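Long-range contacts in uncharacterized metal-dependent hydrolase (Pyrococcus horikoshii, PDB 3IGH), which is of unknown function but probably hydrolyses carbon-nitrogen bonds other than peptide bonds, as amidohydrolases of its family generally do: residues A[360-365]-A[413-418]; A[364-369]-A[420-425]. All blocks are in the same frame, centred on the assembly; numbering follows the deposited sequence.

Contact 1 of 2, residues A[360-365]-A[413-418]; sequences VQPHFI and DAAVNR. With SO4 (sulfate ion), chain E.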
# COMPACT_ATOMS: atom_id res chain seq x y z
N VAL A 360 11.88 -19.01 14.77
CA VAL A 360 11.99 -19.67 16.07
C VAL A 360 12.22 -18.65 17.18
O VAL A 360 12.62 -17.52 16.91
CB VAL A 360 13.12 -20.74 16.09
CG1 VAL A 360 12.82 -21.88 15.12
CG2 VAL A 360 14.49 -20.12 15.80
N GLN A 361 11.97 -19.06 18.41
CA GLN A 361 12.03 -18.15 19.55
C GLN A 361 12.95 -18.71 20.64
O GLN A 361 12.47 -19.37 21.57
CB GLN A 361 10.63 -17.89 20.12
CG GLN A 361 9.64 -17.18 19.18
CD GLN A 361 9.04 -18.12 18.15
OE1 GLN A 361 8.76 -19.28 18.44
NE2 GLN A 361 8.87 -17.63 16.92
N PRO A 362 14.27 -18.50 20.51
CA PRO A 362 15.25 -19.09 21.46
C PRO A 362 15.03 -18.82 22.95
O PRO A 362 15.36 -19.68 23.76
CB PRO A 362 16.59 -18.52 20.97
CG PRO A 362 16.36 -18.31 19.49
CD PRO A 362 14.95 -17.78 19.42
N HIS A 363 14.46 -17.68 23.32
CA HIS A 363 14.20 -17.40 24.74
C HIS A 363 13.18 -18.34 25.40
O HIS A 363 13.12 -18.42 26.63
CB HIS A 363 13.90 -15.92 24.99
CG HIS A 363 14.18 -15.50 26.40
ND1 HIS A 363 13.22 -15.50 27.38
CD2 HIS A 363 15.32 -15.09 27.00
CE1 HIS A 363 13.75 -15.10 28.52
NE2 HIS A 363 15.03 -14.85 28.32
N PHE A 364 12.39 -19.07 24.60
CA PHE A 364 11.51 -20.13 25.12
C PHE A 364 12.29 -21.22 25.88
O PHE A 364 11.73 -21.84 26.78
CB PHE A 364 10.68 -20.78 24.01
CG PHE A 364 9.41 -20.04 23.65
CD1 PHE A 364 9.44 -18.74 23.14
CD2 PHE A 364 8.16 -20.65 23.80
CE1 PHE A 364 8.26 -18.06 22.79
CE2 PHE A 364 6.99 -19.98 23.46
CZ PHE A 364 7.04 -18.69 22.96
N ILE A 365 13.54 -21.48 25.49
CA ILE A 365 14.43 -22.38 26.25
C ILE A 365 14.49 -21.98 27.73
O ILE A 365 14.40 -22.83 28.62
CB ILE A 365 15.87 -22.38 25.66
CG1 ILE A 365 15.89 -23.06 24.29
CG2 ILE A 365 16.88 -23.06 26.60
CD1 ILE A 365 17.12 -22.75 23.49
N ASP A 413 21.56 -14.53 23.67
CA ASP A 413 22.17 -15.31 24.74
C ASP A 413 21.57 -16.71 24.86
O ASP A 413 22.29 -17.69 25.05
CB ASP A 413 22.08 -14.58 26.07
CG ASP A 413 23.04 -15.15 27.11
OD1 ASP A 413 24.24 -15.29 26.79
OD2 ASP A 413 22.61 -15.45 28.24
N ALA A 414 20.24 -16.78 24.72
CA ALA A 414 19.50 -18.04 24.77
C ALA A 414 19.93 -19.00 23.67
O ALA A 414 20.09 -20.19 23.91
CB ALA A 414 18.01 -17.76 24.70
N ALA A 415 20.12 -18.48 22.46
CA ALA A 415 20.56 -19.31 21.33
C ALA A 415 22.00 -19.78 21.47
O ALA A 415 22.33 -20.90 21.09
CB ALA A 415 20.38 -18.56 20.02
N VAL A 416 22.85 -18.91 22.01
CA VAL A 416 24.27 -19.20 22.14
C VAL A 416 24.54 -20.11 23.34
O VAL A 416 25.27 -21.09 23.23
CB VAL A 416 25.13 -17.89 22.18
CG1 VAL A 416 26.62 -18.19 22.48
CG2 VAL A 416 25.01 -17.13 20.86
N ASN A 417 23.90 -19.81 24.48
CA ASN A 417 24.19 -20.51 25.73
C ASN A 417 23.14 -21.50 26.23
O ASN A 417 23.38 -22.20 27.22
CB ASN A 417 24.53 -19.49 26.82
CG ASN A 417 25.78 -18.71 26.50
OD1 ASN A 417 26.80 -19.30 26.13
ND2 ASN A 417 25.72 -17.40 26.60
N ARG A 418 22.00 -21.54 25.54
CA ARG A 418 20.94 -22.54 25.77
C ARG A 418 20.49 -22.78 27.21
O ARG A 418 20.13 -23.89 27.56
CB ARG A 418 21.29 -23.88 25.09
CG ARG A 418 20.98 -23.89 23.61
CD ARG A 418 21.10 -25.28 22.99
NE ARG A 418 19.90 -26.11 23.12
CZ ARG A 418 18.84 -26.03 22.31
NH1 ARG A 418 18.79 -25.12 21.35
NH2 ARG A 418 17.81 -26.85 22.49
S SO4 E . 17.10 -14.00 31.18
O1 SO4 E . 17.58 -12.77 31.81
O2 SO4 E . 17.85 -15.14 31.70
O3 SO4 E . 15.68 -14.16 31.43
O4 SO4 E . 17.33 -13.92 29.74
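Pro362 lays one side of its ring against Ala415, with CB 3.9 Å from Ala415 CB and CG only slightly farther off. The setting is the TIM barrel of the amidohydrolase family: residues 360-365 run from the end of strand 357-360 into the short helix 364-367, and helix 408-417 packs beside them. Because both alanines are small, the helix can come close to the backbone of the turn from Gln361 to Phe364. The methyl of Ala414 packs on the peptide, its CB 3.4 Å from Pro362 O. Pro362 O itself accepts a hydrogen bond from Ile365 N, three residues on, and Phe386 and Phe397 border the proline.

One turn farther on, Ile365 and Arg418 cross at about a right angle. The CD1 methyl of Ile365 sits over one face of the guanidinium, 3.6 Å from NH1 of Arg418 and offset toward the rim, while CG2 packs on Arg418 O. The N-H groups point outward in the plane, and there Arg418 NH1 reaches Tyr384 O and Arg418 NE reaches Thr429 OG1. No hydrogen bond joins the two segments directly.

His363 takes a different course. Its CG is anti to the backbone N (chi1 -157°), and the ring passes obliquely by Ala414 CB. ND1 is engaged by Glu404, which would help to fix the ring's rotation. At the ring edge a sulfate, probably from the crystallisation liquor, lies in the imidazole plane, and His363 NE2 donates to its O4 at 2.9 Å with an N-H...O angle of 158°.

Contact 2 of 2, residues A[364-369]-A[420-425]; sequences FIISDW and KGKVKL. With SO4 (sulfate ion), chain E.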
# COMPACT_ATOMS: atom_id res chain seq x y z
N PHE A 364 12.39 -19.07 24.60
CA PHE A 364 11.51 -20.13 25.12
C PHE A 364 12.29 -21.22 25.88
O PHE A 364 11.73 -21.84 26.78
CB PHE A 364 10.68 -20.78 24.01
CG PHE A 364 9.41 -20.04 23.65
CD1 PHE A 364 9.44 -18.74 23.14
CD2 PHE A 364 8.16 -20.65 23.80
CE1 PHE A 364 8.26 -18.06 22.79
CE2 PHE A 364 6.99 -19.98 23.46
CZ PHE A 364 7.04 -18.69 22.96
N ILE A 365 13.54 -21.48 25.49
CA ILE A 365 14.43 -22.38 26.25
C ILE A 365 14.49 -21.98 27.73
O ILE A 365 14.40 -22.83 28.62
CB ILE A 365 15.87 -22.38 25.66
CG1 ILE A 365 15.89 -23.06 24.29
CG2 ILE A 365 16.88 -23.06 26.60
CD1 ILE A 365 17.12 -22.75 23.49
N ILE A 366 14.57 -20.67 27.97
CA ILE A 366 14.67 -20.14 29.33
C ILE A 366 13.34 -20.17 30.07
O ILE A 366 13.30 -20.58 31.24
CB ILE A 366 15.32 -18.73 29.32
CG1 ILE A 366 16.83 -18.89 29.13
CG2 ILE A 366 15.03 -17.95 30.61
CD1 ILE A 366 17.46 -17.72 28.47
N SER A 367 12.27 -19.74 29.41
CA SER A 367 10.96 -19.62 30.04
C SER A 367 10.27 -20.96 30.28
O SER A 367 9.62 -21.16 31.30
CB SER A 367 10.05 -18.70 29.22
OG SER A 367 10.49 -17.36 29.28
N ASP A 368 10.42 -21.87 29.32
CA ASP A 368 9.70 -23.15 29.36
C ASP A 368 10.48 -24.20 30.16
O ASP A 368 10.95 -25.19 29.59
CB ASP A 368 9.41 -23.67 27.94
CG ASP A 368 8.48 -22.75 27.13
OD1 ASP A 368 8.09 -21.66 27.60
OD2 ASP A 368 8.12 -23.15 26.00
N TRP A 369 10.58 -23.99 31.47
CA TRP A 369 11.35 -24.89 32.34
C TRP A 369 10.79 -26.31 32.40
O TRP A 369 11.53 -27.26 32.65
CB TRP A 369 11.49 -24.31 33.75
CG TRP A 369 10.18 -23.95 34.44
CD1 TRP A 369 9.59 -22.72 34.49
CD2 TRP A 369 9.31 -24.84 35.15
NE1 TRP A 369 8.41 -22.78 35.20
CE2 TRP A 369 8.23 -24.07 35.63
CE3 TRP A 369 9.36 -26.21 35.46
CZ2 TRP A 369 7.18 -24.63 36.37
CZ3 TRP A 369 8.32 -26.76 36.20
CH2 TRP A 369 7.25 -25.98 36.64
N LYS A 420 22.26 -22.48 30.00
CA LYS A 420 23.32 -22.97 30.90
C LYS A 420 23.18 -22.32 32.28
O LYS A 420 23.13 -21.09 32.38
CB LYS A 420 24.71 -22.69 30.31
CG LYS A 420 25.88 -23.25 31.13
CD LYS A 420 27.18 -23.29 30.32
CE LYS A 420 27.88 -21.94 30.27
NZ LYS A 420 29.21 -22.03 29.60
N GLY A 421 23.05 -23.15 33.31
CA GLY A 421 22.90 -22.68 34.69
C GLY A 421 21.54 -22.13 35.02
O GLY A 421 21.37 -21.44 36.03
N LYS A 422 20.54 -22.43 34.18
CA LYS A 422 19.21 -21.84 34.32
C LYS A 422 18.10 -22.88 34.22
O LYS A 422 17.13 -22.84 34.99
CB LYS A 422 18.98 -20.73 33.27
CG LYS A 422 19.88 -19.49 33.45
CD LYS A 422 19.56 -18.40 32.42
CE LYS A 422 20.60 -17.29 32.47
NZ LYS A 422 20.29 -16.17 31.53
N VAL A 423 18.26 -23.81 33.28
CA VAL A 423 17.25 -24.84 33.01
C VAL A 423 17.92 -26.17 32.68
O VAL A 423 19.03 -26.20 32.15
CB VAL A 423 16.30 -24.45 31.82
CG1 VAL A 423 15.30 -23.34 32.22
CG2 VAL A 423 17.08 -24.06 30.58
N LYS A 424 17.20 -27.25 32.97
CA LYS A 424 17.63 -28.63 32.67
C LYS A 424 18.01 -28.85 31.20
O LYS A 424 18.94 -29.61 30.91
CB LYS A 424 16.52 -29.61 33.08
CG LYS A 424 16.89 -31.09 33.03
CD LYS A 424 17.93 -31.43 34.09
CE LYS A 424 18.13 -32.93 34.20
NZ LYS A 424 19.21 -33.27 35.17
N LEU A 425 17.31 -28.16 30.30
CA LEU A 425 17.48 -28.37 28.85
C LEU A 425 18.91 -28.21 28.34
O LEU A 425 19.31 -28.92 27.42
CB LEU A 425 16.54 -27.42 28.07
CG LEU A 425 16.26 -27.82 26.62
CD1 LEU A 425 15.55 -29.16 26.56
CD2 LEU A 425 15.48 -26.73 25.89
S SO4 E . 17.10 -14.00 31.18
O1 SO4 E . 17.58 -12.77 31.81
O2 SO4 E . 17.85 -15.14 31.70
O3 SO4 E . 15.68 -14.16 31.43
O4 SO4 E . 17.33 -13.92 29.74
O HOH W 1 14.45 -27.15 30.82
O HOH W 2 14.47 -26.94 33.81
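Val423 points its side chain at Ile365 and at the end of helix 364-367, and each of its carbons has something to meet. CB stands 4.1 Å from Ile365 O. Beyond it the two methyls part. CG2, placed between the backbone N and the carbonyl carbon, the crowded position, comes to 3.5 Å from that same Ile365 O and also touches the CG2 methyl of Ile365, the two side chains crossing at about a right angle. CG1, anti to the carbonyl carbon (chi1 -73°), lies 3.5 Å from Ile366 O, and Trp369 CB borders it at 4.2 Å. An alanine here would probably leave a gap beside the carbonyl oxygens of Ile365 and Ile366 and take from Ile365 CG2 and Trp369 CB the valine methyls that touch them.

In this TIM-barrel protein the segment 420-425 is the connection between helices 408-417 and 425-429, and it packs against the short helix that follows strand 357-360. At its far end Leu425 CD2 lies 4.0 Å from Ile365 CG2 and equally near CG1, with Ile371 and Val372 of helix 371-375 also against the leucine. Polar links across the interface run through water: one molecule donates to Trp369 O at 3.2 Å and accepts from Lys424 N at 2.9 Å, and a second, held weakly by the same carbonyl, accepts from Leu425 N. Lys422, just before Val423, is extended beyond CG, its CD passing near Ile366, which is modelled in two conformers, and carries NZ to a hydrogen bond of 2.7 Å with sulfate O2.

The two contacts are a worked example of one short helix serving two neighbours at different depths. Both use helix 364-367 and share Ile365, with centres about 9 Å apart. Contact 1 is buried and sets the helix and its preceding turn against helix 408-417, through small alanines and a covered arginine whose polar bonds go to protein groups. Contact 2, farther from the chain's centre, is only partly buried: branched aliphatic side chains meet beside exposed lysines, and bridging waters take up backbone groups. The two adjoin where Arg418 NH2 approaches Leu425 CD2, at 4.1 Å, and the sulfate spans them, bound by His363 from one and Lys422 from the other.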